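Local coordinates for synaptic vesicle membrane protein VAT-1 homolog-like (Homo sapiens, PDB 4A27) that probably acts as an oxidoreductase of the quinone oxidoreductase branch of the zinc-containing alcohol dehydrogenase family, at residues A[294-297]-A[298-302]; A[279-282]-A[283-286]; A[109-112]-A[113-117]; A[101-104]-A[105-109]. One frame throughout, in Å; residues are numbered along the deposited sequence.

How the contacts relate
Contact 4 comes first in the chain. It closes the tight connection between strands 100-104 and 108-110. Contact 3 begins on its last residue, Tyr109, and closes the turn that leads from strand 108-110 to helix 117-121. Far along the sequence, contact 2 forms the short helix 280-285, which follows strand 274-278 of the parallel sheet. Contact 1 lies in the next helix, 290-305. All four are in series, so none nests in or crosses another. In space they do meet. Contact 1 packs on contact 3 and reaches contact 4 through Arg294. Contact 2 touches contact 4. Helix 290-305 is thereby tied to strand 108-110, and helix 280-285 to the turn before it, at Phe107.

Contact 1: residues A[294-297]-A[298-302]; sequences RGVV and EKLIG. With EDO (1,2-ethanediol), chain E.
Glu298 folds back over Arg294, one turn earlier in helix 290-305. Its CB lies 3.5 Å from Arg294 O. Its CG comes nearer, 3.2 Å from Arg294 O. The first torsion (chi1 -72°) sets CG beside the Glu298 backbone N, which donates to the same carbonyl oxygen. The chain is extended beyond CG. CD is therefore already moving away, at 3.8 Å from Arg294 O. At the tip, OE2 meets Arg294 CG, a carbon, at 3.8 Å. The guanidinium and carboxylate planes are turned 74° apart, and Arg294 NE stays 5.6 Å from Glu298 OE2.

Arg294 sends its charged end elsewhere. NH2 binds Val108 O and, more weakly, Glu106 O. A 1,2-ethanediol, probably from the crystallisation liquor, sits at the guanidinium edge next to NE, but its modelled distance is too short to be trusted.

Four backbone bonds in the i to i+4 pattern of an alpha helix link residues 294-297 to 298-301. The buried side adds two apolar pairs. Val296 CG1 lies alongside Leu300 CD1 at 3.8 Å, and Val297 CG1 meets Ile301 CD1 at 3.9 Å. Helix 124-137 covers Val296 and Leu300, while Met89 of strand 87-91 lies against Val297 and Ile301.

The helix is thus amphipathic here, with Val296, Val297 and Leu300 buried, Ile301 partly so, and Glu298 and Lys299 exposed. Arg294 and Glu298 form no direct salt bridge. Any attraction between their opposite charges is probably weak. NH2 of the arginine instead binds carbonyl groups just before and at the start of strand 108-110.

Contact 2: residues A[279-282]-A[283-286]; sequences SLLN and LLFK
Leu280 and Leu284 interlock on the buried side of the short helix 280-285. A Leu280 chi1 of 178° sets CG opposite the backbone N and swings the branch toward Leu284. Leu280 CG rests 3.9 Å from Leu284 CD1. Leu280 CD1 lies against the CG-CD1 branch of Leu284, 4.0 Å from each atom, and the two side chains cross at a slant. Phe91 of strand 87-91 and Ile293 of helix 290-305 pack on this leucine pair.

The next bump is Leu281. It runs alongside Phe285 in the same direction, and its CD2 touches ring atom CE2 of Phe285 at 3.8 Å. The ring has a second neighbour: Leu284 CB lies over the centre of one face, 4.0 Å above the plane. Phe285 also meets Phe107 edge-to-face.

The exposed Lys286 chain is extended and lies beside the Asn282 amide. Its CE comes 3.4 Å from Asn282 OD1, and NZ is no closer, at 3.5 Å. The other end of this amide, ND2, donates to Glu270 O of the second subunit.

Ser279 starts the helix as its N-cap, and its OG accepts from Asn282 N at 3.2 Å. Four i to i+4 backbone bonds follow.

Most apolar contacts stay within the subunit, though Leu283 also meets Pro230 of the second subunit. Ser279 N and Asn282 ND2 bond to that subunit, the former to Asn272 OD1.

Contact 3: residues A[109-112]-A[113-117]; sequences YKIP and DDMSF
Pro112 and Met115 are the end residues of a type I beta turn, which follows strand 108-110 and leads toward helix 117-121. Met115 N donates to Pro112 O at 3.0 Å. The bond is fairly straight at hydrogen (156°), but the donor sits above the carbonyl plane, not on a lone pair. Asp113 and Asp114 fill the two corners and are exposed.

Met115 then folds back against Ile111 and Pro112. CG is anti to the backbone N (chi1 -175°), which carries the chain toward the strand end. Met115 CB lies 4.0 Å from Pro112 CD, at the proline ring. Farther out, SD passes across Ile111 at about a right angle, 4.1 Å from Ile111 CB and also close to CG2. A bend at the last torsion leaves CE near Pro112 CD, so the thioether end curls round the Ile111-Pro112 junction. Ile111 replies with its own tip: CD1 is 4.0 Å from Met115 O.

One water bridges the outer side. It donates to Ile111 O and to Asp113 OD1, both at 2.7 Å, and so ties the first corner aspartate to the residue before the turn.

Around the turn, Arg87 binds Met115 O. Ala120 of helix 117-121 packs on both Ile111 and Met115, and Tyr304 of helix 290-305 on Met115. Ser116 is the N-cap of helix 117-121, with OG bonded to Glu119 N. The whole is a strand-to-helix connection: a type I turn with a hydrophobic inner side, followed directly by a serine-capped helix.

Contact 4: residues A[101-104]-A[105-109]; sequences VCTP and VEFVY
Pro104 and Phe107 close a tight 3-10 turn between strands 100-104 and 108-110. Phe107 N donates to Pro104 O at 3.0 Å, with 164° at hydrogen. The donor stands above the carbonyl plane. A second backbone bond, from Val108 N to Val105 O, continues the turn by one residue.

The proline ring also meets the phenylalanine ring. Pro104 CD lies at the ring edge, in its plane, and Pro104 CB is 3.9 Å from Phe107 CD2. Glu106 takes one face of the same ring, with CG 3.9 Å above the plane and over the centre. The chain of Glu106 then bends sharply (chi2 -89°). This brings its carboxylate back beside Pro104, where OE2 lies 3.6 Å from Pro104 CB. The 1,2-ethanediol beside Arg294 also lies near Glu106 CB, not at its carboxylate. The Phe107 ring is thus gripped on one face and at one edge by its own turn.

On the other side of the turn two methyl groups press together. Thr103 CG2 and Val108 CG2 are 3.5 Å apart, tighter than usual for carbons. The Thr103 hydroxyl is held from outside, bonded to Phe91 O.

Farther out, the backbone of both arms is fixed by sheet pairing. Thr103 pairs with Leu33 of strand 32-42, and Phe107 with Phe91 of strand 87-91. Val108 packs on Leu33, Val88 and Ala90. Helix 290-305 flanks the exit, with Ala290 against Glu106 and Ile293 against Tyr109. Helix 280-285 lies beside the Phe107 ring. The turn thus joins a strand paired with 32-42 to one paired with 87-91.

Contact 1: residues A[294-297]-A[298-302]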
loop_
_atom_site.group_PDB
_atom_site.type_symbol
_atom_site.label_atom_id
_atom_site.label_comp_id
_atom_site.label_asym_id
_atom_site.label_seq_id
_atom_site.Cartn_x
_atom_site.Cartn_y
_atom_site.Cartn_z
ATOM N N ARG A 294 4.835 15.404 -11.622
ATOM C CA ARG A 294 5.132 15.679 -13.026
ATOM C C ARG A 294 5.269 14.389 -13.799
ATOM O O ARG A 294 4.812 14.308 -14.955
ATOM C CB ARG A 294 6.397 16.530 -13.180
ATOM C CG ARG A 294 6.753 16.895 -14.640
ATOM C CD ARG A 294 7.754 18.079 -14.746
ATOM N NE ARG A 294 7.175 19.242 -14.081
ATOM C CZ ARG A 294 6.393 20.159 -14.658
ATOM N NH1 ARG A 294 6.153 20.159 -15.954
ATOM N NH2 ARG A 294 5.874 21.115 -13.926
ATOM N N GLY A 295 5.930 13.399 -13.190
ATOM C CA GLY A 295 5.939 12.039 -13.722
ATOM C C GLY A 295 4.552 11.471 -13.978
ATOM O O GLY A 295 4.276 10.974 -15.065
ATOM N N VAL A 296 3.665 11.569 -12.983
ATOM C CA VAL A 296 2.263 11.168 -13.168
ATOM C C VAL A 296 1.582 11.917 -14.308
ATOM O O VAL A 296 0.981 11.301 -15.195
ATOM C CB VAL A 296 1.472 11.375 -11.857
ATOM C CG1 VAL A 296 -0.065 11.206 -12.063
ATOM C CG2 VAL A 296 2.041 10.426 -10.794
ATOM N N VAL A 297 1.734 13.236 -14.353
ATOM C CA VAL A 297 1.087 14.031 -15.432
ATOM C C VAL A 297 1.586 13.649 -16.827
ATOM O O VAL A 297 0.813 13.586 -17.788
ATOM C CB VAL A 297 1.262 15.514 -15.225
ATOM C CG1 VAL A 297 0.846 16.274 -16.481
ATOM C CG2 VAL A 297 0.464 16.001 -14.003
ATOM N N GLU A 298 2.875 13.366 -16.931
ATOM C CA GLU A 298 3.441 12.964 -18.216
ATOM C C GLU A 298 2.850 11.656 -18.692
ATOM O O GLU A 298 2.448 11.532 -19.865
ATOM C CB GLU A 298 4.969 12.857 -18.137
ATOM C CG GLU A 298 5.662 14.206 -18.045
ATOM C CD GLU A 298 7.208 14.099 -17.924
ATOM O OE1 GLU A 298 7.759 12.974 -17.982
ATOM O OE2 GLU A 298 7.873 15.146 -17.775
ATOM N N LYS A 299 2.724 10.689 -17.789
ATOM C CA LYS A 299 2.031 9.459 -18.139
ATOM C C LYS A 299 0.527 9.725 -18.431
ATOM O O LYS A 299 -0.010 9.182 -19.382
ATOM C CB LYS A 299 2.173 8.401 -17.033
ATOM C CG LYS A 299 3.624 7.942 -16.760
ATOM C CD LYS A 299 3.671 7.018 -15.498
ATOM C CE LYS A 299 5.026 6.987 -14.769
ATOM N NZ LYS A 299 4.870 6.981 -13.262
ATOM N N LEU A 300 -0.166 10.529 -17.618
ATOM C CA LEU A 300 -1.587 10.881 -17.954
ATOM C C LEU A 300 -1.696 11.489 -19.378
ATOM O O LEU A 300 -2.606 11.150 -20.136
ATOM C CB LEU A 300 -2.198 11.814 -16.928
ATOM C CG LEU A 300 -2.416 11.208 -15.546
ATOM C CD1 LEU A 300 -2.779 12.241 -14.526
ATOM C CD2 LEU A 300 -3.589 10.095 -15.626
ATOM N N ILE A 301 -0.752 12.353 -19.763
ATOM C CA ILE A 301 -0.830 13.011 -21.076
ATOM C C ILE A 301 -0.569 12.005 -22.203
ATOM O O ILE A 301 -1.213 12.073 -23.276
ATOM C CB ILE A 301 0.100 14.240 -21.171
ATOM C CG1 ILE A 301 -0.465 15.425 -20.393
ATOM C CG2 ILE A 301 0.236 14.729 -22.621
ATOM C CD1 ILE A 301 0.543 16.594 -20.320
ATOM N N GLY A 302 0.357 11.070 -21.956
ATOM C CA GLY A 302 0.600 9.951 -22.890
ATOM C C GLY A 302 -0.667 9.140 -23.127
ATOM O O GLY A 302 -1.027 8.915 -24.261
HETATM C C1 EDO E . 10.076 18.945 -12.276
HETATM O O1 EDO E . 8.710 19.411 -12.340
HETATM C C2 EDO E . 10.210 19.089 -10.796
HETATM O O2 EDO E . 8.854 19.522 -10.645
#

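Contact 2: residues A[279-282]-A[283-286]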
loop_
_atom_site.group_PDB
_atom_site.type_symbol
_atom_site.label_atom_id
_atom_site.label_comp_id
_atom_site.label_asym_id
_atom_site.label_seq_id
_atom_site.Cartn_x
_atom_site.Cartn_y
_atom_site.Cartn_z
ATOM N N SER A 279 -4.031 13.155 0.052
ATOM C CA SER A 279 -4.333 14.584 -0.181
ATOM C C SER A 279 -3.364 15.113 -1.199
ATOM O O SER A 279 -2.176 15.306 -0.892
ATOM C CB SER A 279 -4.133 15.382 1.098
ATOM O OG SER A 279 -4.025 16.771 0.776
ATOM N N LEU A 280 -3.813 15.284 -2.436
ATOM C CA LEU A 280 -2.929 15.781 -3.474
ATOM C C LEU A 280 -2.372 17.189 -3.147
ATOM O O LEU A 280 -1.216 17.473 -3.434
ATOM C CB LEU A 280 -3.647 15.800 -4.826
ATOM C CG LEU A 280 -2.895 16.344 -6.036
ATOM C CD1 LEU A 280 -1.492 15.709 -6.129
ATOM C CD2 LEU A 280 -3.726 16.088 -7.350
ATOM N N LEU A 281 -3.211 18.076 -2.639
ATOM C CA LEU A 281 -2.787 19.452 -2.383
ATOM C C LEU A 281 -1.629 19.494 -1.393
ATOM O O LEU A 281 -0.625 20.180 -1.642
ATOM C CB LEU A 281 -3.953 20.340 -1.926
ATOM C CG LEU A 281 -4.932 20.606 -3.076
ATOM C CD1 LEU A 281 -6.037 21.442 -2.597
ATOM C CD2 LEU A 281 -4.323 21.252 -4.349
ATOM N N ASN A 282 -1.738 18.724 -0.319
ATOM C CA ASN A 282 -0.644 18.615 0.650
ATOM C C ASN A 282 0.623 18.053 0.066
ATOM O O ASN A 282 1.711 18.522 0.406
ATOM C CB ASN A 282 -1.029 17.746 1.828
ATOM C CG ASN A 282 -2.009 18.416 2.737
ATOM O OD1 ASN A 282 -2.356 19.589 2.550
ATOM N ND2 ASN A 282 -2.498 17.665 3.714
ATOM N N LEU A 283 0.484 17.063 -0.811
ATOM C CA LEU A 283 1.625 16.467 -1.491
ATOM C C LEU A 283 2.346 17.515 -2.317
ATOM O O LEU A 283 3.578 17.547 -2.336
ATOM C CB LEU A 283 1.175 15.305 -2.395
ATOM C CG LEU A 283 2.187 14.270 -2.869
ATOM C CD1 LEU A 283 2.926 13.618 -1.683
ATOM C CD2 LEU A 283 1.484 13.175 -3.711
ATOM N N LEU A 284 1.564 18.381 -2.974
ATOM C CA LEU A 284 2.083 19.441 -3.823
ATOM C C LEU A 284 2.746 20.613 -3.058
ATOM O O LEU A 284 3.886 20.966 -3.332
ATOM C CB LEU A 284 0.982 20.020 -4.689
ATOM C CG LEU A 284 0.503 19.103 -5.803
ATOM C CD1 LEU A 284 -0.835 19.606 -6.332
ATOM C CD2 LEU A 284 1.557 18.982 -6.894
ATOM N N PHE A 285 2.015 21.171 -2.107
ATOM C CA PHE A 285 2.297 22.489 -1.559
ATOM C C PHE A 285 2.888 22.445 -0.151
ATOM O O PHE A 285 3.353 23.468 0.304
ATOM C CB PHE A 285 1.022 23.352 -1.533
ATOM C CG PHE A 285 0.454 23.650 -2.885
ATOM C CD1 PHE A 285 1.255 24.153 -3.904
ATOM C CD2 PHE A 285 -0.885 23.433 -3.150
ATOM C CE1 PHE A 285 0.716 24.429 -5.176
ATOM C CE2 PHE A 285 -1.423 23.730 -4.410
ATOM C CZ PHE A 285 -0.618 24.212 -5.414
ATOM N N LYS A 286 2.833 21.291 0.528
ATOM C CA LYS A 286 3.429 21.111 1.868
ATOM C C LYS A 286 4.568 20.089 1.913
ATOM O O LYS A 286 5.495 20.251 2.705
ATOM C CB LYS A 286 2.386 20.663 2.893
ATOM C CG LYS A 286 1.222 21.576 3.023
ATOM C CD LYS A 286 0.356 21.187 4.211
ATOM C CE LYS A 286 -0.891 22.071 4.281
ATOM N NZ LYS A 286 -1.808 21.666 5.371
#

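Contact 3: residues A[109-112]-A[113-117]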
loop_
_atom_site.group_PDB
_atom_site.type_symbol
_atom_site.label_atom_id
_atom_site.label_comp_id
_atom_site.label_asym_id
_atom_site.label_seq_id
_atom_site.Cartn_x
_atom_site.Cartn_y
_atom_site.Cartn_z
ATOM N N TYR A 109 1.993 22.585 -16.582
ATOM C CA TYR A 109 2.150 21.505 -17.539
ATOM C C TYR A 109 1.590 21.934 -18.851
ATOM O O TYR A 109 0.483 22.444 -18.927
ATOM C CB TYR A 109 1.442 20.218 -17.078
ATOM C CG TYR A 109 1.600 19.984 -15.613
ATOM C CD1 TYR A 109 2.686 19.306 -15.101
ATOM C CD2 TYR A 109 0.656 20.467 -14.724
ATOM C CE1 TYR A 109 2.822 19.119 -13.730
ATOM C CE2 TYR A 109 0.793 20.296 -13.386
ATOM C CZ TYR A 109 1.885 19.655 -12.877
ATOM O OH TYR A 109 1.987 19.459 -11.500
ATOM N N LYS A 110 2.379 21.730 -19.891
ATOM C CA LYS A 110 1.980 22.049 -21.241
ATOM C C LYS A 110 0.916 21.092 -21.657
ATOM O O LYS A 110 1.019 19.907 -21.386
ATOM C CB LYS A 110 3.167 21.866 -22.184
ATOM C CG LYS A 110 4.287 22.844 -21.954
ATOM C CD LYS A 110 5.286 22.736 -23.084
ATOM C CE LYS A 110 6.375 23.775 -22.992
ATOM N NZ LYS A 110 7.331 23.628 -24.128
ATOM N N ILE A 111 -0.110 21.585 -22.327
ATOM C CA ILE A 111 -1.151 20.709 -22.794
ATOM C C ILE A 111 -1.042 20.478 -24.303
ATOM O O ILE A 111 -0.521 21.299 -25.049
ATOM C CB ILE A 111 -2.589 21.163 -22.335
ATOM C CG1 ILE A 111 -2.966 22.531 -22.911
ATOM C CG2 ILE A 111 -2.666 21.166 -20.798
ATOM C CD1 ILE A 111 -4.375 23.021 -22.532
ATOM N N PRO A 112 -1.534 19.334 -24.761
ATOM C CA PRO A 112 -1.589 19.095 -26.204
ATOM C C PRO A 112 -2.555 20.024 -26.933
ATOM O O PRO A 112 -3.559 20.464 -26.353
ATOM C CB PRO A 112 -2.110 17.651 -26.314
ATOM C CG PRO A 112 -2.184 17.102 -24.927
ATOM C CD PRO A 112 -2.182 18.262 -23.980
ATOM N N ASP A 113 -2.280 20.260 -28.214
ATOM C CA ASP A 113 -3.114 21.129 -29.064
ATOM C C ASP A 113 -4.553 20.618 -29.187
ATOM O O ASP A 113 -5.483 21.401 -29.338
ATOM C CB ASP A 113 -2.490 21.255 -30.475
ATOM C CG ASP A 113 -1.111 21.965 -30.475
ATOM O OD1 ASP A 113 -0.769 22.686 -29.503
ATOM O OD2 ASP A 113 -0.364 21.802 -31.458
ATOM N N ASP A 114 -4.732 19.304 -29.104
ATOM C CA ASP A 114 -6.047 18.676 -29.205
ATOM C C ASP A 114 -6.931 18.928 -27.976
ATOM O O ASP A 114 -8.133 18.720 -28.039
ATOM C CB ASP A 114 -5.891 17.156 -29.358
ATOM C CG ASP A 114 -5.603 16.734 -30.771
ATOM O OD1 ASP A 114 -5.325 17.606 -31.624
ATOM O OD2 ASP A 114 -5.655 15.512 -31.025
ATOM N N MET A 115 -6.316 19.305 -26.859
ATOM C CA MET A 115 -7.025 19.440 -25.603
ATOM C C MET A 115 -7.561 20.874 -25.416
ATOM O O MET A 115 -6.802 21.815 -25.419
ATOM C CB MET A 115 -6.096 19.028 -24.452
ATOM C CG MET A 115 -6.785 19.018 -23.092
ATOM S SD MET A 115 -5.656 18.584 -21.725
ATOM C CE MET A 115 -5.601 16.811 -22.028
ATOM N N SER A 116 -8.875 21.025 -25.236
ATOM C CA SER A 116 -9.495 22.328 -25.109
ATOM C C SER A 116 -9.190 22.848 -23.707
ATOM O O SER A 116 -8.738 22.063 -22.849
ATOM C CB SER A 116 -11.010 22.208 -25.241
ATOM O OG SER A 116 -11.506 21.521 -24.119
ATOM N N PHE A 117 -9.406 24.143 -23.478
ATOM C CA PHE A 117 -9.107 24.729 -22.151
ATOM C C PHE A 117 -10.025 24.182 -21.064
ATOM O O PHE A 117 -9.585 24.006 -19.918
ATOM C CB PHE A 117 -9.178 26.262 -22.159
ATOM C CG PHE A 117 -8.089 26.902 -22.971
ATOM C CD1 PHE A 117 -6.775 26.872 -22.526
ATOM C CD2 PHE A 117 -8.368 27.486 -24.195
ATOM C CE1 PHE A 117 -5.754 27.445 -23.274
ATOM C CE2 PHE A 117 -7.352 28.042 -24.956
ATOM C CZ PHE A 117 -6.045 28.021 -24.490
HETATM O O HOH W 1 -1.444 23.060 -26.926
#

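Contact 4: residues A[101-104]-A[105-109]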
loop_
_atom_site.group_PDB
_atom_site.type_symbol
_atom_site.label_atom_id
_atom_site.label_comp_id
_atom_site.label_asym_id
_atom_site.label_seq_id
_atom_site.Cartn_x
_atom_site.Cartn_y
_atom_site.Cartn_z
ATOM N N VAL A 101 -3.137 34.569 -13.213
ATOM C CA VAL A 101 -2.565 33.744 -12.159
ATOM C C VAL A 101 -1.056 33.659 -12.355
ATOM O O VAL A 101 -0.574 33.441 -13.467
ATOM C CB VAL A 101 -3.207 32.291 -12.197
ATOM C CG1 VAL A 101 -2.270 31.241 -11.703
ATOM C CG2 VAL A 101 -4.524 32.252 -11.389
ATOM N N CYS A 102 -0.309 33.783 -11.272
ATOM C CA CYS A 102 1.102 33.464 -11.268
ATOM C C CYS A 102 1.304 32.233 -10.383
ATOM O O CYS A 102 0.669 32.106 -9.337
ATOM C CB CYS A 102 1.929 34.663 -10.767
ATOM S SG CYS A 102 2.060 36.027 -12.006
ATOM N N THR A 103 2.159 31.308 -10.821
ATOM C CA THR A 103 2.426 30.076 -10.053
ATOM C C THR A 103 3.821 29.516 -10.398
ATOM O O THR A 103 4.291 29.667 -11.547
ATOM C CB THR A 103 1.312 28.983 -10.320
ATOM O OG1 THR A 103 1.305 27.983 -9.276
ATOM C CG2 THR A 103 1.496 28.334 -11.696
ATOM N N PRO A 104 4.493 28.888 -9.408
ATOM C CA PRO A 104 5.817 28.318 -9.662
ATOM C C PRO A 104 5.787 27.309 -10.810
ATOM O O PRO A 104 4.844 26.537 -10.932
ATOM C CB PRO A 104 6.176 27.648 -8.337
ATOM C CG PRO A 104 5.421 28.392 -7.307
ATOM C CD PRO A 104 4.119 28.789 -7.977
ATOM N N VAL A 105 6.812 27.341 -11.651
ATOM C CA VAL A 105 6.850 26.561 -12.866
ATOM C C VAL A 105 6.734 25.030 -12.619
ATOM O O VAL A 105 6.308 24.296 -13.513
ATOM C CB VAL A 105 8.154 26.856 -13.669
ATOM C CG1 VAL A 105 9.369 26.222 -12.962
ATOM C CG2 VAL A 105 8.045 26.384 -15.113
ATOM N N GLU A 106 7.093 24.549 -11.422
ATOM C CA GLU A 106 7.008 23.119 -11.167
ATOM C C GLU A 106 5.563 22.628 -11.142
ATOM O O GLU A 106 5.348 21.434 -11.282
ATOM C CB GLU A 106 7.789 22.647 -9.921
ATOM C CG GLU A 106 7.401 23.255 -8.606
ATOM C CD GLU A 106 8.164 24.531 -8.289
ATOM O OE1 GLU A 106 8.735 25.161 -9.232
ATOM O OE2 GLU A 106 8.161 24.916 -7.094
ATOM N N PHE A 107 4.595 23.543 -11.012
ATOM C CA PHE A 107 3.186 23.182 -11.016
ATOM C C PHE A 107 2.461 23.414 -12.342
ATOM O O PHE A 107 1.226 23.388 -12.400
ATOM C CB PHE A 107 2.468 23.930 -9.912
ATOM C CG PHE A 107 3.094 23.762 -8.589
ATOM C CD1 PHE A 107 3.313 22.487 -8.059
ATOM C CD2 PHE A 107 3.501 24.879 -7.864
ATOM C CE1 PHE A 107 3.895 22.330 -6.809
ATOM C CE2 PHE A 107 4.099 24.746 -6.628
ATOM C CZ PHE A 107 4.304 23.481 -6.090
ATOM N N VAL A 108 3.219 23.612 -13.409
ATOM C CA VAL A 108 2.641 23.947 -14.697
ATOM C C VAL A 108 2.947 22.869 -15.707
ATOM O O VAL A 108 4.043 22.317 -15.714
ATOM C CB VAL A 108 3.181 25.324 -15.227
ATOM C CG1 VAL A 108 2.500 25.679 -16.529
ATOM C CG2 VAL A 108 2.957 26.410 -14.200
ATOM N N TYR A 109 1.993 22.585 -16.582
ATOM C CA TYR A 109 2.150 21.505 -17.539
ATOM C C TYR A 109 1.590 21.934 -18.851
ATOM O O TYR A 109 0.483 22.444 -18.927
ATOM C CB TYR A 109 1.442 20.218 -17.078
ATOM C CG TYR A 109 1.600 19.984 -15.613
ATOM C CD1 TYR A 109 2.686 19.306 -15.101
ATOM C CD2 TYR A 109 0.656 20.467 -14.724
ATOM C CE1 TYR A 109 2.822 19.119 -13.730
ATOM C CE2 TYR A 109 0.793 20.296 -13.386
ATOM C CZ TYR A 109 1.885 19.655 -12.877
ATOM O OH TYR A 109 1.987 19.459 -11.500
#